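Side-chain contacts in enterochelin esterase (Salmonella enterica subsp. enterica serovar Typhimurium, PDB 3MGA), which probably hydrolyses the ester bonds of the siderophore ferric enterobactin, a step that would help release its iron inside the cell: residues 52-57 with 104-109; 139-144 with 149-154; 62-67 with 381-386; 14-19 with 78-83. One frame throughout, in Å; residues are numbered along the deposited sequence.

Contact 1 of 4, residues 52-57 with 104-109; sequences RVWVYI and DVFAAF
Phe106 meets Trp54 edge-on, and its side chain can be followed outward from the loop. From CB, a chi1 of -63° sets CG beside the backbone N and sends the ring across toward strand 52-57. The CD2 branch does the touching. Phe106 CD2 lies 3.8 Å from Trp54 CZ2, and CH2 of the same indole is almost as near. One atom further on, Phe106 CE2 stands 4.2 Å above the indole plane, over its centre. The two ring planes are turned 71° apart, with 5.2 Å between the centroid of Phe106 and that of the six-membered ring of Trp54. This is a T-shaped stack in which Phe106 gives the edge and Trp54 the face. The other face of the indole is taken by Arg52 CB, offset toward the rim, so Trp54 is held between its own strand and the loop. Val105 CG1 lies over one face of the Phe106 ring. The contact is small and apolar, near the surface of the N-terminal domain. Leu127 of helix 117-127 touches both aromatic side chains, as does Pro69. Trp124 of that helix adds a second edge-to-face partner for Phe106. Strand 52-57 is an outer strand of its antiparallel sheet, paired with strand 92-100.

Contact 2 of 4, residues 139-144 with 149-154; sequences QSWRGG and VSALEM
The first torsions of Trp141 and Val149 bring an indole and a methyl together across the hairpin. Trp141 has chi1 65°, with CG between the backbone N and the carbonyl carbon, and this lays the indole along the neighbouring strand. In Val149, chi1 of -70° puts CG2 in the equivalent place, and that methyl points onto the indole. Val149 CG2 sits over the five-membered ring, 3.6 Å from its centroid and 22° off the normal, a CH-pi contact. Its closest atom is Trp141 CE2, at 3.3 Å. Ala151 CB meets the indole differently, at the edge and in the plane, 3.4 Å from Trp141 CZ3. On the other face of the sheet, Ser150 OG donates to Ser140 OG over 3.0 Å. Both hydroxyls have further partners: Ser150 OG is hydrogen-bonded to Asp134 N, and Ser140 OG to Asn137 O. The backbones form an antiparallel hairpin. Trp141 and Val149 are a hydrogen-bonded pair, with Val149 N to Trp141 O at 3.0 Å and a return bond from Trp141 N to Val149 O. Ser140 and Ser150 are a non-hydrogen-bonded pair. Strand 140-142 ends the sheet, and strand 148-153 lies between it and strand 92-100. Leu386 of helix 385-399 packs on Trp141 and Ala151.

Contact 3 of 4, residues 62-67 with 381-386; sequences DHHQNA and GGHDAL
The probable active site of the esterase domain holds His383, and His64 from the N-terminal domain touches it there. The contact is made at the base of the His383 side chain. His64 CE1 lies 3.8 Å from His383 CB, and His64 NE2 is equally near that carbon. His383 CG is anti to the backbone N (chi1 -161°), which carries its imidazole on past this point. The two rings are nearly parallel, 22° apart, but displaced so far that little of one lies over the other. Their centroids are 5.5 Å apart. Each residue is positioned by its own loop. His64 N donates to Asp62 OD1 over 3.1 Å, meeting the carboxylate from above its plane, and this closes an Asx turn. His63 lies against one face of the His64 ring, its CE1 standing 3.2 Å above that plane. On the other segment, His383 is the centre of an inverse gamma turn. Asp384 follows as the N-cap of helix 385-399, with OD1 accepting from Leu386 N at 3.1 Å. The same OD1 is also hydrogen-bonded to Ser94 OG of the N-terminal domain. The polar atoms of His383 are used elsewhere: ND1 is hydrogen-bonded to Glu353 OE2, and NE2 makes a weak hydrogen bond to a bound glycerol. Its side chain also touches Ser289, in an apparent nucleophile elbow. A histidine in the loop after strand 373-379, set between such a serine and an acid, is consistent with the catalytic triad of an alpha/beta hydrolase.

Contact 4 of 4, residues 14-19 with 78-83; sequences AWWRTK and TDVWRW
Trp16 reaches past Asp79, and a hydrogen bond joins them. Trp16 NE1 donates to Asp79 OD1 over 3.2 Å. The bond is moderately bent, with an N-H...O angle of 146°. The oxygen lies at the indole edge, close to the ring plane, and is approached on its syn side. The flat groups are strongly turned against each other: the indole and the carboxylate stand at 69°. Asp79 OD2 has its own partner, a salt bridge to Arg39 NE. The carboxylate is thus gripped at both oxygens, which should limit its rotation. Val80 meets both tryptophans. Its CG1 lies 3.9 Å from Trp16 CH2 and the same distance from Trp15 CH2, while Val80 CG2 is 3.7 Å from Trp15 CZ3. Trp15 and Val80 meet head-on from the helix and the strand; Val80 and Trp16 run alongside each other. Trp15 and Trp16 are successive residues of the helix but differ in first torsion: CG of Trp15 is anti to the backbone N, that of Trp16 beside it. Both indoles turn toward the strand. There the edge of Trp15 stands over Trp16, with Trp15 CZ3 3.5 Å above the centre of the Trp16 ring. Lys19 CE lies over a face of Trp15, 3.6 Å above its plane. Thr18 OG1 donates to Trp15 O at 2.7 Å near the end of the helix. Helix 13-17 therefore rests on the start of strand 80-87. Trp37 of the adjacent strand 32-39 packs on Val80 and meets Trp15 edge-to-face. Trp81 points away from the helix, and packs on Val53 of strand 52-57.

Overall arrangement
The chain enters at 14-19, then passes 52-57 and 62-67 before 78-83 closes contact 4. Segment 104-109 next closes contact 1, so these two cross. Contact 2 follows as a local hairpin, in series after both. Only at 381-386 does contact 3 close, crossing contacts 1 and 4 and enclosing contact 2. Contact 4 fixes the first helix to one sheet of the N-terminal domain, while contacts 1 and 2 belong to the other. The sheets meet where Val53 touches Trp81 and Val55 touches Trp83. Contact 3 ties this domain to the esterase domain, touching contact 1 through Tyr56 and Asp62 and contact 2 through Leu386.

Contact 1 of 4, residues 52-57 with 104-109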
# COMPACT_ATOMS: atom_id res chain seq x y z
N ARG A 52 5.51 -27.83 6.49
CA ARG A 52 5.21 -26.84 5.44
C ARG A 52 6.12 -25.62 5.48
O ARG A 52 6.73 -25.29 6.49
CB ARG A 52 3.76 -26.34 5.58
CG ARG A 52 2.67 -27.39 5.42
CD ARG A 52 2.58 -27.95 4.00
NE ARG A 52 1.43 -28.84 3.85
CZ ARG A 52 1.42 -30.14 4.12
NH1 ARG A 52 2.51 -30.75 4.57
NH2 ARG A 52 0.31 -30.84 3.94
N VAL A 53 6.19 -24.95 4.34
CA VAL A 53 6.94 -23.71 4.17
C VAL A 53 6.13 -22.93 3.14
O VAL A 53 6.41 -22.98 1.95
CB VAL A 53 8.36 -23.94 3.64
CG1 VAL A 53 9.11 -22.62 3.60
CG2 VAL A 53 9.11 -24.95 4.51
N TRP A 54 5.09 -22.25 3.62
CA TRP A 54 4.20 -21.51 2.73
C TRP A 54 4.87 -20.26 2.17
O TRP A 54 5.62 -19.57 2.87
CB TRP A 54 2.88 -21.14 3.44
CG TRP A 54 2.18 -22.33 4.09
CD1 TRP A 54 2.19 -22.66 5.42
CD2 TRP A 54 1.38 -23.33 3.45
NE1 TRP A 54 1.46 -23.79 5.64
CE2 TRP A 54 0.94 -24.22 4.44
CE3 TRP A 54 0.99 -23.55 2.12
CZ2 TRP A 54 0.14 -25.33 4.16
CZ3 TRP A 54 0.19 -24.65 1.84
CH2 TRP A 54 -0.22 -25.53 2.86
N VAL A 55 4.61 -19.99 0.90
CA VAL A 55 5.16 -18.83 0.24
C VAL A 55 3.97 -17.92 0.08
O VAL A 55 3.05 -18.22 -0.68
CB VAL A 55 5.79 -19.22 -1.11
CG1 VAL A 55 6.36 -18.00 -1.82
CG2 VAL A 55 6.88 -20.29 -0.89
N TYR A 56 3.96 -16.83 0.85
CA TYR A 56 2.85 -15.89 0.82
C TYR A 56 3.29 -14.63 0.10
O TYR A 56 3.94 -13.78 0.68
CB TYR A 56 2.40 -15.58 2.25
CG TYR A 56 1.09 -14.83 2.36
CD1 TYR A 56 -0.12 -15.52 2.44
CD2 TYR A 56 1.06 -13.43 2.42
CE1 TYR A 56 -1.33 -14.84 2.55
CE2 TYR A 56 -0.15 -12.75 2.54
CZ TYR A 56 -1.34 -13.45 2.61
OH TYR A 56 -2.53 -12.78 2.73
N ILE A 57 2.95 -14.54 -1.18
CA ILE A 57 3.29 -13.41 -2.02
C ILE A 57 2.03 -12.60 -2.27
O ILE A 57 1.04 -13.12 -2.77
CB ILE A 57 3.87 -13.89 -3.38
CG1 ILE A 57 5.02 -14.88 -3.17
CG2 ILE A 57 4.34 -12.71 -4.21
CD1 ILE A 57 5.59 -15.46 -4.45
N ASP A 104 -2.51 -29.03 9.61
CA ASP A 104 -3.95 -29.17 9.83
C ASP A 104 -4.70 -27.84 9.73
O ASP A 104 -5.70 -27.64 10.42
CB ASP A 104 -4.22 -29.82 11.20
CG ASP A 104 -3.70 -28.98 12.38
OD1 ASP A 104 -2.96 -27.99 12.15
OD2 ASP A 104 -4.03 -29.33 13.54
N VAL A 105 -4.24 -26.94 8.87
CA VAL A 105 -4.88 -25.63 8.71
C VAL A 105 -5.77 -25.62 7.48
O VAL A 105 -6.98 -25.40 7.58
CB VAL A 105 -3.86 -24.48 8.61
CG1 VAL A 105 -4.57 -23.16 8.43
CG2 VAL A 105 -2.98 -24.44 9.85
N PHE A 106 -5.18 -25.85 6.31
CA PHE A 106 -5.93 -25.86 5.07
C PHE A 106 -6.47 -27.25 4.73
O PHE A 106 -5.91 -28.27 5.13
CB PHE A 106 -5.07 -25.36 3.91
CG PHE A 106 -4.62 -23.94 4.05
CD1 PHE A 106 -5.51 -22.89 3.83
CD2 PHE A 106 -3.30 -23.64 4.36
CE1 PHE A 106 -5.09 -21.57 3.94
CE2 PHE A 106 -2.88 -22.33 4.47
CZ PHE A 106 -3.77 -21.29 4.26
N ALA A 107 -7.56 -27.26 3.98
CA ALA A 107 -8.18 -28.50 3.54
C ALA A 107 -7.57 -28.86 2.20
O ALA A 107 -6.76 -28.10 1.65
CB ALA A 107 -9.68 -28.34 3.43
N ALA A 108 -7.96 -30.01 1.66
CA ALA A 108 -7.45 -30.45 0.36
C ALA A 108 -8.11 -29.65 -0.76
O ALA A 108 -9.22 -29.13 -0.59
CB ALA A 108 -7.72 -31.94 0.17
N PHE A 109 -7.41 -29.53 -1.88
CA PHE A 109 -7.93 -28.82 -3.04
C PHE A 109 -7.61 -29.61 -4.30
O PHE A 109 -6.46 -29.99 -4.52
CB PHE A 109 -7.32 -27.42 -3.16
CG PHE A 109 -7.56 -26.54 -1.96
CD1 PHE A 109 -8.78 -25.91 -1.77
CD2 PHE A 109 -6.55 -26.32 -1.03
CE1 PHE A 109 -9.00 -25.10 -0.67
CE2 PHE A 109 -6.76 -25.51 0.07
CZ PHE A 109 -7.99 -24.90 0.25

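Contact 2 of 4, residues 139-144 with 149-154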
# COMPACT_ATOMS: atom_id res chain seq x y z
N GLN A 139 16.41 -6.63 1.88
CA GLN A 139 15.42 -5.60 1.62
C GLN A 139 14.10 -6.03 2.25
O GLN A 139 13.14 -6.40 1.57
CB GLN A 139 15.31 -5.35 0.12
CG GLN A 139 16.64 -4.88 -0.45
CD GLN A 139 16.62 -4.69 -1.95
OE1 GLN A 139 15.60 -4.91 -2.60
NE2 GLN A 139 17.76 -4.30 -2.51
N SER A 140 14.09 -5.96 3.58
CA SER A 140 12.96 -6.34 4.40
C SER A 140 12.52 -5.21 5.33
O SER A 140 13.26 -4.24 5.54
CB SER A 140 13.34 -7.56 5.23
OG SER A 140 13.70 -8.64 4.38
N TRP A 141 11.31 -5.33 5.86
CA TRP A 141 10.76 -4.34 6.78
C TRP A 141 9.57 -4.94 7.53
O TRP A 141 9.21 -6.10 7.31
CB TRP A 141 10.34 -3.08 6.03
CG TRP A 141 9.20 -3.29 5.05
CD1 TRP A 141 7.89 -3.01 5.26
CD2 TRP A 141 9.29 -3.83 3.73
NE1 TRP A 141 7.15 -3.34 4.15
CE2 TRP A 141 7.99 -3.84 3.19
CE3 TRP A 141 10.35 -4.31 2.95
CZ2 TRP A 141 7.72 -4.32 1.91
CZ3 TRP A 141 10.08 -4.78 1.68
CH2 TRP A 141 8.78 -4.78 1.17
N ARG A 142 8.99 -4.16 8.44
CA ARG A 142 7.83 -4.57 9.20
C ARG A 142 6.62 -4.27 8.33
O ARG A 142 6.38 -3.12 7.99
CB ARG A 142 7.74 -3.81 10.52
CG ARG A 142 8.93 -4.01 11.45
CD ARG A 142 9.21 -5.48 11.73
NE ARG A 142 8.04 -6.22 12.21
CZ ARG A 142 8.05 -7.51 12.53
NH1 ARG A 142 9.17 -8.22 12.45
NH2 ARG A 142 6.93 -8.10 12.95
N GLY A 143 5.86 -5.31 7.98
CA GLY A 143 4.72 -5.15 7.08
C GLY A 143 3.54 -4.33 7.56
O GLY A 143 2.73 -3.88 6.75
N GLY A 144 3.43 -4.15 8.88
CA GLY A 144 2.33 -3.38 9.46
C GLY A 144 1.21 -4.27 9.97
O GLY A 144 0.49 -3.89 10.90
N VAL A 149 8.30 -8.72 6.22
CA VAL A 149 8.13 -9.10 4.82
C VAL A 149 9.39 -8.76 4.05
O VAL A 149 10.29 -8.10 4.57
CB VAL A 149 6.96 -8.34 4.17
CG1 VAL A 149 5.64 -8.84 4.74
CG2 VAL A 149 7.12 -6.83 4.38
N SER A 150 9.46 -9.20 2.79
CA SER A 150 10.61 -8.94 1.94
C SER A 150 10.18 -8.42 0.57
O SER A 150 9.05 -8.64 0.15
CB SER A 150 11.46 -10.20 1.82
OG SER A 150 11.89 -10.60 3.11
N ALA A 151 11.08 -7.72 -0.11
CA ALA A 151 10.78 -7.11 -1.39
C ALA A 151 11.36 -7.86 -2.59
O ALA A 151 12.52 -8.28 -2.60
CB ALA A 151 11.28 -5.68 -1.40
N LEU A 152 10.52 -7.98 -3.62
CA LEU A 152 10.89 -8.63 -4.87
C LEU A 152 10.41 -7.74 -6.01
O LEU A 152 9.27 -7.27 -6.01
CB LEU A 152 10.24 -10.01 -4.99
CG LEU A 152 10.62 -10.82 -6.24
CD1 LEU A 152 12.12 -10.86 -6.45
CD2 LEU A 152 10.04 -12.24 -6.16
N GLU A 153 11.29 -7.51 -6.98
CA GLU A 153 10.96 -6.68 -8.12
C GLU A 153 11.50 -7.27 -9.42
O GLU A 153 12.67 -7.63 -9.49
CB GLU A 153 11.57 -5.29 -7.96
CG GLU A 153 11.24 -4.59 -6.66
CD GLU A 153 11.70 -3.13 -6.67
OE1 GLU A 153 11.38 -2.40 -5.72
OE2 GLU A 153 12.37 -2.72 -7.64
N MSE A 154 10.66 -7.37 -10.43
CA MSE A 154 11.11 -7.87 -11.73
C MSE A 154 11.83 -6.71 -12.42
O MSE A 154 11.61 -5.56 -12.06
CB MSE A 154 9.95 -8.41 -12.56
CG MSE A 154 9.37 -9.73 -12.05
SE MSE A 154 10.65 -11.22 -11.91
CE MSE A 154 11.36 -10.99 -10.11

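Contact 3 of 4, residues 62-67 with 381-386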
# COMPACT_ATOMS: atom_id res chain seq x y z
N ASP A 62 -2.02 -15.49 -2.44
CA ASP A 62 -2.92 -15.23 -1.30
C ASP A 62 -4.40 -15.31 -1.70
O ASP A 62 -4.74 -15.85 -2.75
CB ASP A 62 -2.57 -13.88 -0.65
CG ASP A 62 -2.75 -12.70 -1.58
OD1 ASP A 62 -3.27 -12.88 -2.70
OD2 ASP A 62 -2.37 -11.57 -1.20
N HIS A 63 -5.27 -14.77 -0.86
CA HIS A 63 -6.70 -14.78 -1.10
C HIS A 63 -7.16 -13.84 -2.22
O HIS A 63 -8.26 -14.00 -2.74
CB HIS A 63 -7.44 -14.40 0.18
CG HIS A 63 -7.22 -12.98 0.60
ND1 HIS A 63 -8.06 -11.96 0.23
CD2 HIS A 63 -6.23 -12.42 1.34
CE1 HIS A 63 -7.61 -10.82 0.73
NE2 HIS A 63 -6.50 -11.07 1.41
N HIS A 64 -6.35 -12.85 -2.57
CA HIS A 64 -6.72 -11.91 -3.64
C HIS A 64 -6.86 -12.61 -5.00
O HIS A 64 -7.65 -12.18 -5.84
CB HIS A 64 -5.76 -10.72 -3.71
CG HIS A 64 -5.78 -9.85 -2.49
ND1 HIS A 64 -6.72 -8.85 -2.30
CD2 HIS A 64 -4.99 -9.83 -1.39
CE1 HIS A 64 -6.50 -8.26 -1.15
NE2 HIS A 64 -5.46 -8.83 -0.57
N GLN A 65 -6.10 -13.68 -5.20
CA GLN A 65 -6.18 -14.46 -6.44
C GLN A 65 -6.89 -15.79 -6.19
O GLN A 65 -6.87 -16.66 -7.06
CB GLN A 65 -4.78 -14.76 -6.99
CG GLN A 65 -3.96 -13.54 -7.38
CD GLN A 65 -4.57 -12.75 -8.52
OE1 GLN A 65 -4.27 -11.57 -8.70
NE2 GLN A 65 -5.44 -13.39 -9.29
N ASN A 66 -7.52 -15.95 -5.02
CA ASN A 66 -8.18 -17.22 -4.67
C ASN A 66 -7.27 -18.38 -5.00
O ASN A 66 -7.70 -19.40 -5.53
CB ASN A 66 -9.53 -17.38 -5.38
CG ASN A 66 -10.59 -16.47 -4.83
OD1 ASN A 66 -10.45 -15.93 -3.73
ND2 ASN A 66 -11.68 -16.32 -5.57
N ALA A 67 -5.99 -18.21 -4.68
CA ALA A 67 -4.99 -19.22 -4.97
C ALA A 67 -4.99 -20.32 -3.93
O ALA A 67 -5.26 -20.08 -2.75
CB ALA A 67 -3.61 -18.57 -5.06
N GLY A 381 0.69 -5.28 -9.88
CA GLY A 381 0.96 -5.63 -8.49
C GLY A 381 -0.39 -5.67 -7.78
O GLY A 381 -1.43 -5.64 -8.44
N GLY A 382 -0.38 -5.70 -6.45
CA GLY A 382 -1.63 -5.77 -5.70
C GLY A 382 -1.86 -4.85 -4.51
O GLY A 382 -1.45 -3.69 -4.52
N HIS A 383 -2.55 -5.38 -3.51
CA HIS A 383 -2.89 -4.66 -2.28
C HIS A 383 -1.59 -4.71 -1.47
O HIS A 383 -1.49 -5.39 -0.45
CB HIS A 383 -4.03 -5.42 -1.59
CG HIS A 383 -4.79 -4.61 -0.59
ND1 HIS A 383 -5.81 -3.76 -0.95
CD2 HIS A 383 -4.70 -4.55 0.76
CE1 HIS A 383 -6.31 -3.19 0.13
NE2 HIS A 383 -5.66 -3.66 1.19
N ASP A 384 -0.61 -3.95 -1.93
CA ASP A 384 0.74 -4.05 -1.40
C ASP A 384 1.41 -2.68 -1.18
O ASP A 384 1.53 -1.90 -2.11
CB ASP A 384 1.49 -4.86 -2.47
CG ASP A 384 2.80 -5.43 -1.99
OD1 ASP A 384 3.50 -4.85 -1.13
OD2 ASP A 384 3.15 -6.49 -2.55
N ALA A 385 1.84 -2.40 0.05
CA ALA A 385 2.51 -1.11 0.37
C ALA A 385 3.85 -0.89 -0.37
O ALA A 385 4.30 0.24 -0.51
CB ALA A 385 2.69 -0.95 1.88
N LEU A 386 4.50 -1.96 -0.82
CA LEU A 386 5.73 -1.82 -1.58
C LEU A 386 5.42 -1.09 -2.90
O LEU A 386 6.20 -0.27 -3.36
CB LEU A 386 6.36 -3.17 -1.85
CG LEU A 386 7.68 -3.17 -2.63
CD1 LEU A 386 8.78 -2.59 -1.78
CD2 LEU A 386 8.02 -4.59 -3.05

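Contact 4 of 4, residues 14-19 with 78-83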
# COMPACT_ATOMS: atom_id res chain seq x y z
N ALA A 14 28.94 -23.82 0.44
CA ALA A 14 29.40 -23.01 -0.69
C ALA A 14 28.27 -22.72 -1.68
O ALA A 14 28.29 -21.70 -2.38
CB ALA A 14 30.55 -23.72 -1.41
N TRP A 15 27.29 -23.61 -1.74
CA TRP A 15 26.14 -23.44 -2.63
C TRP A 15 25.21 -22.35 -2.10
O TRP A 15 24.67 -21.56 -2.87
CB TRP A 15 25.40 -24.77 -2.79
CG TRP A 15 24.26 -24.70 -3.74
CD1 TRP A 15 24.31 -24.86 -5.10
CD2 TRP A 15 22.89 -24.46 -3.42
NE1 TRP A 15 23.05 -24.73 -5.64
CE2 TRP A 15 22.16 -24.49 -4.62
CE3 TRP A 15 22.20 -24.23 -2.22
CZ2 TRP A 15 20.78 -24.29 -4.67
CZ3 TRP A 15 20.83 -24.03 -2.26
CH2 TRP A 15 20.13 -24.06 -3.48
N TRP A 16 25.02 -22.31 -0.78
CA TRP A 16 24.17 -21.28 -0.16
C TRP A 16 24.76 -19.88 -0.30
O TRP A 16 24.03 -18.88 -0.31
CB TRP A 16 23.86 -21.59 1.31
CG TRP A 16 22.84 -22.66 1.50
CD1 TRP A 16 23.04 -23.92 1.98
CD2 TRP A 16 21.45 -22.57 1.18
NE1 TRP A 16 21.85 -24.61 2.01
CE2 TRP A 16 20.86 -23.81 1.51
CE3 TRP A 16 20.64 -21.56 0.65
CZ2 TRP A 16 19.50 -24.06 1.33
CZ3 TRP A 16 19.29 -21.81 0.46
CH2 TRP A 16 18.73 -23.05 0.80
N ARG A 17 26.09 -19.80 -0.40
CA ARG A 17 26.81 -18.54 -0.55
C ARG A 17 26.42 -17.80 -1.84
O ARG A 17 26.46 -16.57 -1.88
CB ARG A 17 28.32 -18.79 -0.55
CG ARG A 17 28.89 -19.22 0.79
CD ARG A 17 29.16 -18.03 1.71
NE ARG A 17 30.27 -17.21 1.21
CZ ARG A 17 30.80 -16.17 1.85
NH1 ARG A 17 30.34 -15.79 3.04
NH2 ARG A 17 31.81 -15.50 1.30
N THR A 18 26.06 -18.55 -2.87
CA THR A 18 25.67 -17.97 -4.17
C THR A 18 24.23 -17.43 -4.16
O THR A 18 23.84 -16.67 -5.05
CB THR A 18 25.80 -19.00 -5.31
OG1 THR A 18 24.91 -20.11 -5.09
CG2 THR A 18 27.24 -19.51 -5.42
N LYS A 19 23.45 -17.83 -3.17
CA LYS A 19 22.06 -17.39 -3.05
C LYS A 19 21.92 -16.09 -2.24
O LYS A 19 22.31 -16.02 -1.08
CB LYS A 19 21.16 -18.51 -2.50
CG LYS A 19 20.64 -19.47 -3.59
CD LYS A 19 21.71 -19.98 -4.54
CE LYS A 19 21.09 -20.77 -5.69
NZ LYS A 19 22.11 -21.19 -6.71
N THR A 78 18.74 -32.84 1.35
CA THR A 78 19.31 -31.56 1.78
C THR A 78 18.35 -30.69 2.59
O THR A 78 17.16 -30.98 2.68
CB THR A 78 19.76 -30.73 0.57
OG1 THR A 78 18.63 -30.50 -0.29
CG2 THR A 78 20.84 -31.44 -0.21
N ASP A 79 18.89 -29.61 3.16
CA ASP A 79 18.09 -28.65 3.93
C ASP A 79 17.55 -27.53 3.03
O ASP A 79 17.22 -26.45 3.50
CB ASP A 79 18.93 -28.03 5.07
CG ASP A 79 20.09 -27.17 4.56
OD1 ASP A 79 20.28 -27.07 3.33
OD2 ASP A 79 20.81 -26.60 5.40
N VAL A 80 17.48 -27.80 1.73
CA VAL A 80 17.01 -26.82 0.77
C VAL A 80 15.55 -27.02 0.42
O VAL A 80 15.15 -28.11 0.00
CB VAL A 80 17.79 -26.90 -0.56
CG1 VAL A 80 17.28 -25.85 -1.54
CG2 VAL A 80 19.29 -26.73 -0.32
N TRP A 81 14.76 -25.96 0.61
CA TRP A 81 13.36 -25.95 0.22
C TRP A 81 13.29 -25.04 -1.00
O TRP A 81 14.05 -24.08 -1.10
CB TRP A 81 12.45 -25.45 1.34
CG TRP A 81 12.34 -26.38 2.50
CD1 TRP A 81 13.25 -26.57 3.49
CD2 TRP A 81 11.21 -27.20 2.84
NE1 TRP A 81 12.79 -27.48 4.41
CE2 TRP A 81 11.54 -27.88 4.03
CE3 TRP A 81 9.98 -27.45 2.23
CZ2 TRP A 81 10.66 -28.79 4.64
CZ3 TRP A 81 9.11 -28.34 2.83
CH2 TRP A 81 9.46 -29.00 4.02
N ARG A 82 12.38 -25.34 -1.90
CA ARG A 82 12.27 -24.61 -3.14
C ARG A 82 10.84 -24.52 -3.61
O ARG A 82 10.01 -25.36 -3.29
CB ARG A 82 13.11 -25.35 -4.19
CG ARG A 82 13.06 -24.80 -5.62
CD ARG A 82 13.84 -25.71 -6.57
NE ARG A 82 13.27 -27.06 -6.62
CZ ARG A 82 13.78 -28.07 -7.31
NH1 ARG A 82 14.90 -27.91 -8.03
NH2 ARG A 82 13.19 -29.26 -7.28
N TRP A 83 10.56 -23.47 -4.38
CA TRP A 83 9.25 -23.26 -4.97
C TRP A 83 9.40 -22.20 -6.04
O TRP A 83 10.10 -21.21 -5.85
CB TRP A 83 8.23 -22.82 -3.91
CG TRP A 83 6.86 -22.62 -4.47
CD1 TRP A 83 5.89 -23.57 -4.64
CD2 TRP A 83 6.31 -21.39 -4.95
NE1 TRP A 83 4.77 -23.00 -5.19
CE2 TRP A 83 5.00 -21.66 -5.39
CE3 TRP A 83 6.80 -20.08 -5.04
CZ2 TRP A 83 4.17 -20.68 -5.92
CZ3 TRP A 83 5.96 -19.09 -5.57
CH2 TRP A 83 4.66 -19.40 -5.99